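Local coordinates for protein tubulin binding cofactor C (Leishmania major, PDB 5AJ8) that acts as a chaperone of the TBCC family, probably in tubulin folding, and is represented here by its C-terminal domain, at residues Glu87-Arg92 and Ser150-Val155; Asn52-Arg57 and Gly69-Asp74; Met75-Ala80 and Met91-Tyr96; Gly46-Ser51 and Val60-Leu65. The protein carries 1 engineered substitution. All coordinates share one frame; numbering follows the deposited sequence. Where two conformers were deposited one is given.

Contact 1. Residues Glu87-Arg92 and Ser150-Val155; sequences ECDAMR and SPHWCV
His-152 and Asp-89 meet where the strand beginning near Met-91 takes on its outer neighbour, strand 153-155. From its root outward, His-152 CB lies 3.4 Å from Cys-88 O, and the same carbonyl oxygen sits over one ring face, 3.4 Å from His-152 CG and 4.0 Å from His-152 CD2. At the edge, His-152 ND1 donates to Asp-89 OD1 at 2.8 Å along an almost straight path (172° at the hydrogen), and His-152 CE1, farther round the ring, is still 3.7 Å from Asp-89 OD1. The oxygen lies in the ring plane; the nitrogen comes in from above the carboxylate plane, and the two flat groups stand nearly at right angles. Asp-89 offers its carboxylate with CG anti to the backbone N (chi1 -168°). Pro-151 CG lies above the centre of a ring face, and Trp-144 meets the imidazole with its ring plane perpendicular. A negative carboxylate so close would be expected to favour a proton on ND1. Beyond the histidine the backbones take over: Met-91 N donates to His-152 O at 3.1 Å, and Cys-154 N to Met-91 O at 3.0 Å. CB of selenomethionine Met-91 and CB of Trp-153 share one face of this strand pair. On the other, Arg-92 CG rests 3.9 Å from Cys-154 SG while the guanidinium turns away to a salt bridge with Asp-74. Parallel pairing at the edge of a sheet, with the last strand returning from far along the chain, closes one end of the parallel beta-helix expected of a TBCC domain.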
loop_
_atom_site.group_PDB
_atom_site.type_symbol
_atom_site.label_atom_id
_atom_site.label_comp_id
_atom_site.label_asym_id
_atom_site.label_seq_id
_atom_site.Cartn_x
_atom_site.Cartn_y
_atom_site.Cartn_z
ATOM N N GLU A 87 -8.258 2.767 14.778
ATOM C CA GLU A 87 -9.539 3.385 14.417
ATOM C C GLU A 87 -9.869 3.155 12.921
ATOM O O GLU A 87 -10.237 4.087 12.206
ATOM C CB GLU A 87 -9.524 4.875 14.789
ATOM C CG GLU A 87 -9.665 5.102 16.298
ATOM C CD GLU A 87 -9.142 6.450 16.793
ATOM O OE1 GLU A 87 -8.853 7.358 15.984
ATOM O OE2 GLU A 87 -8.989 6.602 18.023
ATOM N N CYS A 88 -9.689 1.910 12.463
ATOM C CA CYS A 88 -9.995 1.512 11.091
ATOM C C CYS A 88 -11.073 0.449 11.105
ATOM O O CYS A 88 -11.258 -0.252 12.099
ATOM C CB CYS A 88 -8.757 0.992 10.367
ATOM S SG CYS A 88 -7.462 2.209 10.093
ATOM N N ASP A 89 -11.784 0.315 9.999
ATOM C CA ASP A 89 -12.821 -0.720 9.895
ATOM C C ASP A 89 -13.049 -1.040 8.439
ATOM O O ASP A 89 -12.818 -0.198 7.598
ATOM C CB ASP A 89 -14.139 -0.252 10.542
ATOM C CG ASP A 89 -15.167 -1.401 10.729
ATOM O OD1 ASP A 89 -14.844 -2.495 11.251
ATOM O OD2 ASP A 89 -16.337 -1.190 10.355
ATOM N N ALA A 90 -13.507 -2.259 8.178
ATOM C CA ALA A 90 -13.799 -2.762 6.841
ATOM C C ALA A 90 -12.528 -2.692 6.007
ATOM O O ALA A 90 -12.539 -2.234 4.856
ATOM C CB ALA A 90 -14.967 -1.995 6.197
HETATM N N MSE A 91 -11.441 -3.157 6.608
HETATM C CA MSE A 91 -10.134 -3.195 5.951
HETATM C C MSE A 91 -9.968 -4.586 5.399
HETATM O O MSE A 91 -10.263 -5.580 6.084
HETATM C CB MSE A 91 -9.004 -2.862 6.900
HETATM C CG MSE A 91 -9.172 -1.577 7.718
HETATM SE SE MSE A 91 -9.302 -0.009 6.571
HETATM C CE MSE A 91 -7.395 0.094 6.129
ATOM N N ARG A 92 -9.531 -4.686 4.148
ATOM C CA ARG A 92 -9.245 -5.991 3.558
ATOM C C ARG A 92 -7.839 -5.983 2.950
ATOM O O ARG A 92 -7.474 -5.040 2.225
ATOM C CB ARG A 92 -10.273 -6.327 2.473
ATOM C CG ARG A 92 -11.713 -6.210 2.962
ATOM C CD ARG A 92 -12.697 -6.859 1.998
ATOM N NE ARG A 92 -12.610 -6.245 0.677
ATOM C CZ ARG A 92 -13.270 -6.669 -0.388
ATOM N NH1 ARG A 92 -14.050 -7.730 -0.308
ATOM N NH2 ARG A 92 -13.164 -6.021 -1.552
ATOM N N SER A 150 -9.930 -9.558 15.721
ATOM C CA SER A 150 -10.494 -8.249 15.393
ATOM C C SER A 150 -11.494 -8.401 14.256
ATOM O O SER A 150 -11.225 -9.131 13.303
ATOM C CB SER A 150 -9.423 -7.294 14.954
ATOM O OG SER A 150 -10.008 -6.142 14.393
ATOM N N PRO A 151 -12.654 -7.730 14.351
ATOM C CA PRO A 151 -13.591 -7.732 13.245
ATOM C C PRO A 151 -13.282 -6.649 12.215
ATOM O O PRO A 151 -14.046 -6.508 11.264
ATOM C CB PRO A 151 -14.914 -7.380 13.925
ATOM C CG PRO A 151 -14.495 -6.433 14.979
ATOM C CD PRO A 151 -13.154 -6.907 15.462
ATOM N N HIS A 152 -12.233 -5.858 12.439
ATOM C CA HIS A 152 -11.973 -4.644 11.622
ATOM C C HIS A 152 -11.161 -4.838 10.357
ATOM O O HIS A 152 -11.060 -3.900 9.543
ATOM C CB HIS A 152 -11.230 -3.613 12.453
ATOM C CG HIS A 152 -12.004 -3.144 13.633
ATOM N ND1 HIS A 152 -13.323 -2.746 13.541
ATOM C CD2 HIS A 152 -11.648 -2.984 14.929
ATOM C CE1 HIS A 152 -13.745 -2.371 14.738
ATOM N NE2 HIS A 152 -12.746 -2.504 15.594
ATOM N N TRP A 153 -10.565 -6.030 10.226
ATOM C CA TRP A 153 -9.799 -6.398 9.054
ATOM C C TRP A 153 -9.932 -7.883 8.708
ATOM O O TRP A 153 -10.289 -8.702 9.534
ATOM C CB TRP A 153 -8.327 -6.023 9.250
ATOM C CG TRP A 153 -7.611 -6.870 10.246
ATOM C CD1 TRP A 153 -7.521 -6.661 11.578
ATOM C CD2 TRP A 153 -6.898 -8.076 9.978
ATOM N NE1 TRP A 153 -6.797 -7.665 12.179
ATOM C CE2 TRP A 153 -6.395 -8.546 11.214
ATOM C CE3 TRP A 153 -6.632 -8.807 8.814
ATOM C CZ2 TRP A 153 -5.640 -9.707 11.323
ATOM C CZ3 TRP A 153 -5.852 -9.954 8.915
ATOM C CH2 TRP A 153 -5.364 -10.393 10.164
ATOM N N CYS A 154 -9.662 -8.211 7.451
ATOM C CA CYS A 154 -9.613 -9.582 7.000
ATOM C C CYS A 154 -8.694 -9.665 5.792
ATOM O O CYS A 154 -8.187 -8.639 5.318
ATOM C CB CYS A 154 -11.020 -10.104 6.675
ATOM S SG CYS A 154 -11.807 -9.323 5.257
ATOM N N VAL A 155 -8.514 -10.884 5.283
ATOM C CA VAL A 155 -7.692 -11.167 4.115
ATOM C C VAL A 155 -8.611 -11.413 2.920
ATOM O O VAL A 155 -9.561 -12.167 3.003
ATOM C CB VAL A 155 -6.775 -12.378 4.389
ATOM C CG1 VAL A 155 -5.914 -12.714 3.172
ATOM C CG2 VAL A 155 -5.898 -12.080 5.601
HETATM O O HOH W 1 -14.192 -5.308 8.966
#

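Contact 2. Residues Asn52-Arg57 and Gly69-Asp74; sequences NCTNCR and GCTNLD
Cys-70 turns SG anti to its own carbonyl carbon (chi1 -62°), which brings the sulfur to the neighbouring chain, where Cys-53 N donates to Cys-70 SG at 3.6 Å. Leu-73 sends CG out in the same sense (chi1 -68°); from that branch point CD1 packs against Cys-53 CB and CD2 against Cys-56 CB, the latter at 3.8 Å. The two segments are equivalent corners of successive coils in a parallel beta-helix, and they pair residue for residue, from Asn-52 beside Gly-69 to Arg-57 beside Asp-74. Each chain turns at an asparagine with positive phi, Asn-55 and Asn-72, and passes from one sheet to the next. Before the corner, Thr-71 N donates to Cys-53 O and Asn-55 N to Thr-71 O, both at 3.1 Å; after it, Asp-74 N donates to Cys-56 O at 3.0 Å. The bond at the corner itself, from Cys-56 N to Asn-72 O, is weak. Cys-53, Cys-56, Cys-70 and Leu-73 are buried in the coil, while Arg-57 and Asp-74 run side by side on the outer face. Their aliphatic parts touch, CG to CB, but the charges part company: Asp-74 forms its salt bridge with Arg-92 of the following coil. The Arg-57 chain bends at chi2 and chi3, and NH1 donates to Asn-55 OD1 at 2.8 Å, approaching from above that amide's carbonyl plane. Asn-55 ND2 binds Asp-36 of the preceding coil. Two waters bridge the chains, one from Asn-52 ND2 to Gly-69 O, the other accepting from Arg-57 NH1 at 2.8 Å and donating to Asn-72 O at 3.0 Å.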
loop_
_atom_site.group_PDB
_atom_site.type_symbol
_atom_site.label_atom_id
_atom_site.label_comp_id
_atom_site.label_asym_id
_atom_site.label_seq_id
_atom_site.Cartn_x
_atom_site.Cartn_y
_atom_site.Cartn_z
ATOM N N ASN A 52 -7.353 8.986 7.514
ATOM C CA ASN A 52 -8.623 9.529 7.070
ATOM C C ASN A 52 -8.922 9.250 5.596
ATOM O O ASN A 52 -9.403 10.110 4.886
ATOM C CB ASN A 52 -8.663 11.023 7.363
ATOM C CG ASN A 52 -8.389 11.330 8.828
ATOM O OD1 ASN A 52 -7.545 12.167 9.156
ATOM N ND2 ASN A 52 -9.091 10.646 9.715
ATOM N N CYS A 53 -8.606 8.042 5.149
ATOM C CA CYS A 53 -8.933 7.629 3.804
ATOM C C CYS A 53 -10.127 6.700 3.853
ATOM O O CYS A 53 -10.244 5.896 4.776
ATOM C CB CYS A 53 -7.747 6.917 3.146
ATOM S SG CYS A 53 -6.328 7.978 2.838
ATOM N N THR A 54 -11.000 6.807 2.859
ATOM C CA THR A 54 -12.175 5.950 2.754
ATOM C C THR A 54 -12.407 5.502 1.314
ATOM O O THR A 54 -12.217 6.271 0.365
ATOM C CB THR A 54 -13.467 6.663 3.192
ATOM O OG1 THR A 54 -13.598 7.906 2.490
ATOM C CG2 THR A 54 -13.462 6.913 4.698
ATOM N N ASN A 55 -12.834 4.252 1.165
ATOM C CA ASN A 55 -13.243 3.702 -0.137
ATOM C C ASN A 55 -12.139 3.836 -1.174
ATOM O O ASN A 55 -12.346 4.386 -2.242
ATOM C CB ASN A 55 -14.523 4.388 -0.612
ATOM C CG ASN A 55 -15.114 3.746 -1.850
ATOM O OD1 ASN A 55 -14.949 2.544 -2.097
ATOM N ND2 ASN A 55 -15.831 4.543 -2.628
ATOM N N CYS A 56 -10.940 3.376 -0.815
ATOM C CA CYS A 56 -9.802 3.422 -1.723
ATOM C C CYS A 56 -9.254 2.027 -1.897
ATOM O O CYS A 56 -9.375 1.201 -1.003
ATOM C CB CYS A 56 -8.680 4.331 -1.192
ATOM S SG CYS A 56 -9.074 6.076 -1.110
ATOM N N ARG A 57 -8.655 1.782 -3.066
ATOM C CA ARG A 57 -7.865 0.581 -3.327
ATOM C C ARG A 57 -6.413 1.038 -3.405
ATOM O O ARG A 57 -6.092 1.889 -4.228
ATOM C CB ARG A 57 -8.288 -0.048 -4.672
ATOM C CG ARG A 57 -9.401 -1.060 -4.647
ATOM C CD ARG A 57 -10.702 -0.481 -4.149
ATOM N NE ARG A 57 -11.092 0.776 -4.789
ATOM C CZ ARG A 57 -11.998 1.604 -4.266
ATOM N NH1 ARG A 57 -12.615 1.296 -3.111
ATOM N NH2 ARG A 57 -12.283 2.749 -4.904
ATOM N N GLY A 69 -7.771 5.929 11.176
ATOM C CA GLY A 69 -9.039 6.560 10.825
ATOM C C GLY A 69 -9.500 6.253 9.418
ATOM O O GLY A 69 -10.148 7.091 8.802
ATOM N N CYS A 70 -9.197 5.056 8.922
ATOM C CA CYS A 70 -9.579 4.649 7.564
ATOM C C CYS A 70 -10.749 3.630 7.560
ATOM O O CYS A 70 -10.855 2.816 8.445
ATOM C CB CYS A 70 -8.368 4.049 6.843
ATOM S SG CYS A 70 -6.966 5.195 6.604
ATOM N N THR A 71 -11.597 3.695 6.540
ATOM C CA THR A 71 -12.730 2.788 6.407
ATOM C C THR A 71 -12.852 2.298 4.961
ATOM O O THR A 71 -12.652 3.076 4.030
ATOM C CB THR A 71 -14.016 3.473 6.911
ATOM O OG1 THR A 71 -15.176 2.713 6.537
ATOM C CG2 THR A 71 -14.122 4.863 6.353
ATOM N N ASN A 72 -13.120 0.998 4.773
ATOM C CA ASN A 72 -13.341 0.416 3.435
ATOM C C ASN A 72 -12.162 0.636 2.481
ATOM O O ASN A 72 -12.326 1.130 1.369
ATOM C CB ASN A 72 -14.645 0.935 2.795
ATOM C CG ASN A 72 -15.886 0.432 3.507
ATOM O OD1 ASN A 72 -16.411 -0.632 3.207
ATOM N ND2 ASN A 72 -16.371 1.209 4.422
ATOM N N LEU A 73 -10.967 0.293 2.950
ATOM C CA LEU A 73 -9.746 0.293 2.127
ATOM C C LEU A 73 -9.409 -1.145 1.765
ATOM O O LEU A 73 -9.428 -2.022 2.630
ATOM C CB LEU A 73 -8.565 0.896 2.882
ATOM C CG LEU A 73 -8.518 2.383 3.251
ATOM C CD1 LEU A 73 -7.135 2.981 3.277
ATOM C CD2 LEU A 73 -9.423 3.213 2.372
ATOM N N ASP A 74 -9.176 -1.402 0.475
ATOM C CA ASP A 74 -8.596 -2.681 0.061
ATOM C C ASP A 74 -7.105 -2.421 -0.084
ATOM O O ASP A 74 -6.694 -1.603 -0.923
ATOM C CB ASP A 74 -9.205 -3.222 -1.230
ATOM C CG ASP A 74 -10.640 -3.739 -1.054
ATOM O OD1 ASP A 74 -11.100 -3.924 0.094
ATOM O OD2 ASP A 74 -11.328 -3.916 -2.098
HETATM O O HOH W 2 -11.746 9.718 9.581
HETATM O O HOH W 3 -12.156 -0.545 -1.107
#

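Contact 3. Residues Met75-Ala80 and Met91-Tyr96; sequences MYVWCA and MRFGPY. Engineered in segment 75-80: Met-75 (natural residue Leu).
Met-75, an engineered residue present as selenomethionine, packs side by side with Phe-93, and here the contact is tight. Its CB lies over the phenyl face, 4.0 Å from the ring centroid, in a CH-pi contact, and CG carries on across the ring toward CZ. Met-75 CG also meets CE of Met-91 at 4.1 Å. Short backbone bonds lock this end: Met-75 N reaches Arg-92 O at 2.7 Å almost straight (173°), and Gly-94 N gives to Met-75 O at 2.8 Å. These are neighbouring strands of one parallel sheet of the beta-helix, and Met-75, Val-77 and Phe-93 face its interior together with Leu-65 and Leu-67 of another sheet. On the opposite face of the sheet Tyr-76, still buried and with its OH bonded to Arg-162 N, has Pro-95 O at its ring edge, 3.5 Å from CD2; Gly-94, having no side chain, leaves the neighbouring place to this ring, which stacks on Tyr-59. The axes of strands 75-79 and 91-95 are 53° apart, and past Val-77 N, bonded to Gly-94 O, the pairing slackens. A water enters there, donating to Val-77 O at 2.7 Å and accepting only weakly from Tyr-96 N. Tyr-96 and Trp-78 still touch through their CB atoms, 3.7 Å apart; Trp-78 NE1 binds Thr-132 OG1, and the Tyr-96 hydroxyl bonds to Cys-41 O.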
loop_
_atom_site.group_PDB
_atom_site.type_symbol
_atom_site.label_atom_id
_atom_site.label_comp_id
_atom_site.label_asym_id
_atom_site.label_seq_id
_atom_site.Cartn_x
_atom_site.Cartn_y
_atom_site.Cartn_z
HETATM N N MSE A 75 -6.303 -3.063 0.764
HETATM C CA MSE A 75 -4.851 -2.791 0.863
HETATM C C MSE A 75 -4.069 -3.935 0.256
HETATM O O MSE A 75 -4.072 -5.046 0.806
HETATM C CB MSE A 75 -4.451 -2.656 2.349
HETATM C CG MSE A 75 -5.077 -1.539 3.173
HETATM SE SE MSE A 75 -4.800 0.223 2.374
HETATM C CE MSE A 75 -2.829 0.091 2.377
ATOM N N TYR A 76 -3.369 -3.689 -0.858
ATOM C CA TYR A 76 -2.516 -4.680 -1.511
ATOM C C TYR A 76 -1.057 -4.377 -1.184
ATOM O O TYR A 76 -0.453 -3.436 -1.718
ATOM C CB TYR A 76 -2.763 -4.695 -3.025
ATOM C CG TYR A 76 -4.193 -5.090 -3.390
ATOM C CD1 TYR A 76 -5.213 -4.143 -3.457
ATOM C CD2 TYR A 76 -4.515 -6.402 -3.630
ATOM C CE1 TYR A 76 -6.524 -4.510 -3.791
ATOM C CE2 TYR A 76 -5.799 -6.784 -3.957
ATOM C CZ TYR A 76 -6.802 -5.838 -4.034
ATOM O OH TYR A 76 -8.081 -6.262 -4.346
ATOM N N VAL A 77 -0.494 -5.185 -0.299
ATOM C CA VAL A 77 0.616 -4.787 0.514
ATOM C C VAL A 77 1.804 -5.770 0.445
ATOM O O VAL A 77 1.627 -6.990 0.542
ATOM C CB VAL A 77 0.126 -4.667 1.989
ATOM C CG1 VAL A 77 1.282 -4.463 2.950
ATOM C CG2 VAL A 77 -0.875 -3.539 2.115
ATOM N N TRP A 78 3.009 -5.215 0.310
ATOM C CA TRP A 78 4.255 -5.950 0.570
ATOM C C TRP A 78 5.012 -5.126 1.606
ATOM O O TRP A 78 5.549 -4.063 1.300
ATOM C CB TRP A 78 5.083 -6.138 -0.705
ATOM C CG TRP A 78 6.217 -7.190 -0.607
ATOM C CD1 TRP A 78 7.089 -7.391 0.432
ATOM C CD2 TRP A 78 6.574 -8.146 -1.613
ATOM N NE1 TRP A 78 7.946 -8.428 0.135
ATOM C CE2 TRP A 78 7.654 -8.900 -1.118
ATOM C CE3 TRP A 78 6.051 -8.458 -2.870
ATOM C CZ2 TRP A 78 8.238 -9.944 -1.852
ATOM C CZ3 TRP A 78 6.619 -9.486 -3.596
ATOM C CH2 TRP A 78 7.695 -10.227 -3.085
ATOM N N CYS A 79 5.037 -5.622 2.827
ATOM C CA CYS A 79 5.603 -4.884 3.938
ATOM C C CYS A 79 6.671 -5.678 4.654
ATOM O O CYS A 79 6.472 -6.842 4.915
ATOM C CB CYS A 79 4.503 -4.554 4.947
ATOM S SG CYS A 79 5.005 -3.250 6.100
ATOM N N ALA A 80 7.766 -5.017 5.024
ATOM C CA ALA A 80 8.845 -5.652 5.776
ATOM C C ALA A 80 8.416 -5.961 7.193
ATOM O O ALA A 80 9.046 -6.751 7.842
ATOM C CB ALA A 80 10.082 -4.777 5.808
HETATM N N MSE A 91 -11.441 -3.157 6.608
HETATM C CA MSE A 91 -10.134 -3.195 5.951
HETATM C C MSE A 91 -9.968 -4.586 5.399
HETATM O O MSE A 91 -10.263 -5.580 6.084
HETATM C CB MSE A 91 -9.004 -2.862 6.900
HETATM C CG MSE A 91 -9.172 -1.577 7.718
HETATM SE SE MSE A 91 -9.302 -0.009 6.571
HETATM C CE MSE A 91 -7.395 0.094 6.129
ATOM N N ARG A 92 -9.531 -4.686 4.148
ATOM C CA ARG A 92 -9.245 -5.991 3.558
ATOM C C ARG A 92 -7.839 -5.983 2.950
ATOM O O ARG A 92 -7.474 -5.040 2.225
ATOM C CB ARG A 92 -10.273 -6.327 2.473
ATOM C CG ARG A 92 -11.713 -6.210 2.962
ATOM C CD ARG A 92 -12.697 -6.859 1.998
ATOM N NE ARG A 92 -12.610 -6.245 0.677
ATOM C CZ ARG A 92 -13.270 -6.669 -0.388
ATOM N NH1 ARG A 92 -14.050 -7.730 -0.308
ATOM N NH2 ARG A 92 -13.164 -6.021 -1.552
ATOM N N PHE A 93 -7.084 -7.030 3.221
ATOM C CA PHE A 93 -5.670 -7.116 2.828
ATOM C C PHE A 93 -5.359 -8.195 1.819
ATOM O O PHE A 93 -5.793 -9.331 1.929
ATOM C CB PHE A 93 -4.778 -7.309 4.054
ATOM C CG PHE A 93 -4.667 -6.080 4.902
ATOM C CD1 PHE A 93 -5.671 -5.740 5.766
ATOM C CD2 PHE A 93 -3.549 -5.266 4.812
ATOM C CE1 PHE A 93 -5.573 -4.608 6.545
ATOM C CE2 PHE A 93 -3.444 -4.120 5.561
ATOM C CZ PHE A 93 -4.460 -3.784 6.432
ATOM N N GLY A 94 -4.563 -7.804 0.844
ATOM C CA GLY A 94 -4.107 -8.673 -0.218
ATOM C C GLY A 94 -2.639 -8.395 -0.501
ATOM O O GLY A 94 -2.023 -7.516 0.130
ATOM N N PRO A 95 -2.063 -9.157 -1.433
ATOM C CA PRO A 95 -0.675 -9.004 -1.843
ATOM C C PRO A 95 -0.446 -7.971 -2.961
ATOM O O PRO A 95 -1.284 -7.799 -3.876
ATOM C CB PRO A 95 -0.344 -10.395 -2.358
ATOM C CG PRO A 95 -1.614 -10.818 -3.040
ATOM C CD PRO A 95 -2.709 -10.297 -2.120
ATOM N N TYR A 96 0.716 -7.335 -2.890
ATOM C CA TYR A 96 1.160 -6.289 -3.835
ATOM C C TYR A 96 1.265 -6.809 -5.279
ATOM O O TYR A 96 1.111 -6.050 -6.252
ATOM C CB TYR A 96 2.520 -5.785 -3.349
ATOM C CG TYR A 96 3.137 -4.585 -4.021
ATOM C CD1 TYR A 96 2.491 -3.351 -4.034
ATOM C CD2 TYR A 96 4.395 -4.672 -4.596
ATOM C CE1 TYR A 96 3.076 -2.240 -4.594
ATOM C CE2 TYR A 96 4.993 -3.567 -5.163
ATOM C CZ TYR A 96 4.330 -2.352 -5.162
ATOM O OH TYR A 96 4.927 -1.252 -5.716
HETATM O O HOH W 4 2.798 -8.987 -0.858
#

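Contact 4. Residues Gly46-Ser51 and Val60-Leu65; sequences GSAFLS and VACHQL
His-63 lays one face of its imidazole over Gly-46: the glycine N sits 3.6 Å above the ring plane at its centre, and Gly-46 CA makes a CH-pi contact with the same ring. NE2 of this histidine is engaged elsewhere, by Gly-124 O. The other flat group, the Gln-64 amide, puts OE1 3.5 Å from Ser-47 CB, its chain bent at chi2 (93°). Both belong to a turn of the parallel beta-helix, where the chain leaves strand 56-62 of one sheet and enters strand 64-68 of the other, beside strand 47-51 of the preceding coil. Two backbone bonds tie this turn to its neighbour, His-63 N to Gly-46 O and Ala-48 N to Gln-64 O, each 2.9 Å long. Gly-46 O, the acceptor of the first, also lies 3.5 Å from Cys-62 CB. Ala-48 is the small buried residue on which the inner side chains converge. Its CB meets Cys-62 SG at 4.1 Å, Val-60 CG2 somewhat farther off, and Leu-65 CD1 at 4.0 Å. It thus joins residues of both sheets: Val-60 and Cys-62 from across the interior of its own coil, Leu-65 from the adjacent strand of the next. Met-75 of strand 73-79 touches both Val-60 and Leu-65. On the outer face Ser-47 and Gln-64 are exposed. Leu-65 holds CG anti to its backbone N (chi1 179°), and from there its CD1 lies over Ala-48 O and reaches Leu-50 CD1 at 3.7 Å, the two leucine side chains crossing at a slant.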
loop_
_atom_site.group_PDB
_atom_site.type_symbol
_atom_site.label_atom_id
_atom_site.label_comp_id
_atom_site.label_asym_id
_atom_site.label_seq_id
_atom_site.Cartn_x
_atom_site.Cartn_y
_atom_site.Cartn_z
ATOM N N GLY A 46 10.972 2.991 3.227
ATOM C CA GLY A 46 10.681 3.642 4.521
ATOM C C GLY A 46 9.216 3.421 4.870
ATOM O O GLY A 46 8.604 2.466 4.403
ATOM N N SER A 47 8.651 4.275 5.710
ATOM C CA SER A 47 7.302 4.061 6.157
ATOM C C SER A 47 6.259 4.755 5.270
ATOM O O SER A 47 6.536 5.748 4.614
ATOM C CB SER A 47 7.131 4.438 7.631
ATOM O OG SER A 47 7.578 5.739 7.880
ATOM N N ALA A 48 5.067 4.169 5.261
ATOM C CA ALA A 48 3.884 4.715 4.614
ATOM C C ALA A 48 2.808 4.857 5.692
ATOM O O ALA A 48 2.536 3.916 6.429
ATOM C CB ALA A 48 3.414 3.790 3.513
ATOM N N PHE A 49 2.246 6.048 5.801
ATOM C CA PHE A 49 1.202 6.360 6.770
ATOM C C PHE A 49 -0.018 6.887 6.026
ATOM O O PHE A 49 0.086 7.868 5.305
ATOM C CB PHE A 49 1.718 7.383 7.759
ATOM C CG PHE A 49 0.769 7.670 8.887
ATOM C CD1 PHE A 49 0.763 6.895 10.030
ATOM C CD2 PHE A 49 -0.096 8.740 8.813
ATOM C CE1 PHE A 49 -0.105 7.179 11.077
ATOM C CE2 PHE A 49 -0.960 9.029 9.852
ATOM C CZ PHE A 49 -0.973 8.246 10.980
ATOM N N LEU A 50 -1.151 6.190 6.141
ATOM C CA LEU A 50 -2.419 6.658 5.580
ATOM C C LEU A 50 -3.360 7.081 6.728
ATOM O O LEU A 50 -3.494 6.361 7.717
ATOM C CB LEU A 50 -3.083 5.579 4.740
ATOM C CG LEU A 50 -2.387 5.146 3.438
ATOM C CD1 LEU A 50 -1.274 4.134 3.690
ATOM C CD2 LEU A 50 -3.404 4.556 2.477
ATOM N N SER A 51 -4.002 8.238 6.576
ATOM C CA SER A 51 -4.974 8.688 7.549
ATOM C C SER A 51 -6.231 9.263 6.900
ATOM O O SER A 51 -6.176 9.930 5.873
ATOM C CB SER A 51 -4.355 9.735 8.482
ATOM O OG SER A 51 -3.818 10.786 7.707
ATOM N N VAL A 60 0.782 -0.856 -2.349
ATOM C CA VAL A 60 1.983 -0.250 -1.747
ATOM C C VAL A 60 2.968 -1.304 -1.234
ATOM O O VAL A 60 2.564 -2.316 -0.613
ATOM C CB VAL A 60 1.586 0.711 -0.579
ATOM C CG1 VAL A 60 0.786 -0.011 0.488
ATOM C CG2 VAL A 60 2.787 1.428 0.014
ATOM N N ALA A 61 4.242 -1.064 -1.514
ATOM C CA ALA A 61 5.326 -1.758 -0.860
ATOM C C ALA A 61 6.063 -0.764 0.037
ATOM O O ALA A 61 6.311 0.372 -0.386
ATOM C CB ALA A 61 6.276 -2.361 -1.888
ATOM N N CYS A 62 6.464 -1.208 1.233
ATOM C CA CYS A 62 7.100 -0.343 2.215
ATOM C C CYS A 62 7.765 -1.126 3.337
ATOM O O CYS A 62 7.587 -2.337 3.444
ATOM C CB CYS A 62 6.080 0.644 2.783
ATOM S SG CYS A 62 4.617 -0.139 3.505
ATOM N N HIS A 63 8.581 -0.448 4.135
ATOM C CA HIS A 63 9.215 -1.047 5.320
ATOM C C HIS A 63 8.273 -1.150 6.522
ATOM O O HIS A 63 8.244 -2.186 7.250
ATOM C CB HIS A 63 10.414 -0.211 5.733
ATOM C CG HIS A 63 11.520 -0.234 4.760
ATOM N ND1 HIS A 63 12.764 0.296 5.041
ATOM C CD2 HIS A 63 11.584 -0.705 3.495
ATOM C CE1 HIS A 63 13.539 0.164 3.980
ATOM N NE2 HIS A 63 12.846 -0.442 3.032
ATOM N N GLN A 64 7.509 -0.069 6.743
ATOM C CA GLN A 64 6.444 -0.030 7.743
ATOM C C GLN A 64 5.182 0.571 7.143
ATOM O O GLN A 64 5.273 1.458 6.304
ATOM C CB GLN A 64 6.867 0.778 8.954
ATOM C CG GLN A 64 8.100 0.251 9.665
ATOM C CD GLN A 64 9.384 0.882 9.179
ATOM O OE1 GLN A 64 9.373 1.897 8.509
ATOM N NE2 GLN A 64 10.496 0.247 9.477
ATOM N N LEU A 65 4.022 0.067 7.561
ATOM C CA LEU A 65 2.736 0.544 7.093
ATOM C C LEU A 65 1.847 0.839 8.293
ATOM O O LEU A 65 1.660 -0.015 9.148
ATOM C CB LEU A 65 2.048 -0.469 6.181
ATOM C CG LEU A 65 0.663 -0.100 5.623
ATOM C CD1 LEU A 65 0.680 1.210 4.870
ATOM C CD2 LEU A 65 0.113 -1.194 4.714
#

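Contacts 1, 2 and 3 lie along one parallel sheet, whose strands run 56-62, 73-79, 91-95 and 153-155, while contact 4 joins that sheet to the one holding 47-51 and 64-68. Contacts 1 and 3 share Met-91 and Arg-92 and have centres about 12 Å apart. Arg-92 NE binds Asp-74 OD1 at 2.8 Å, which ties contact 2 to both. Contact 4 meets contact 3 through backbone pairing, Tyr-76 O with Val-60 N at 2.9 Å, and touches contact 2 where Leu-50 packs on Leu-73. From contact 1 it is separate, the centres being about 17 Å apart and the nearest atoms about 6 Å.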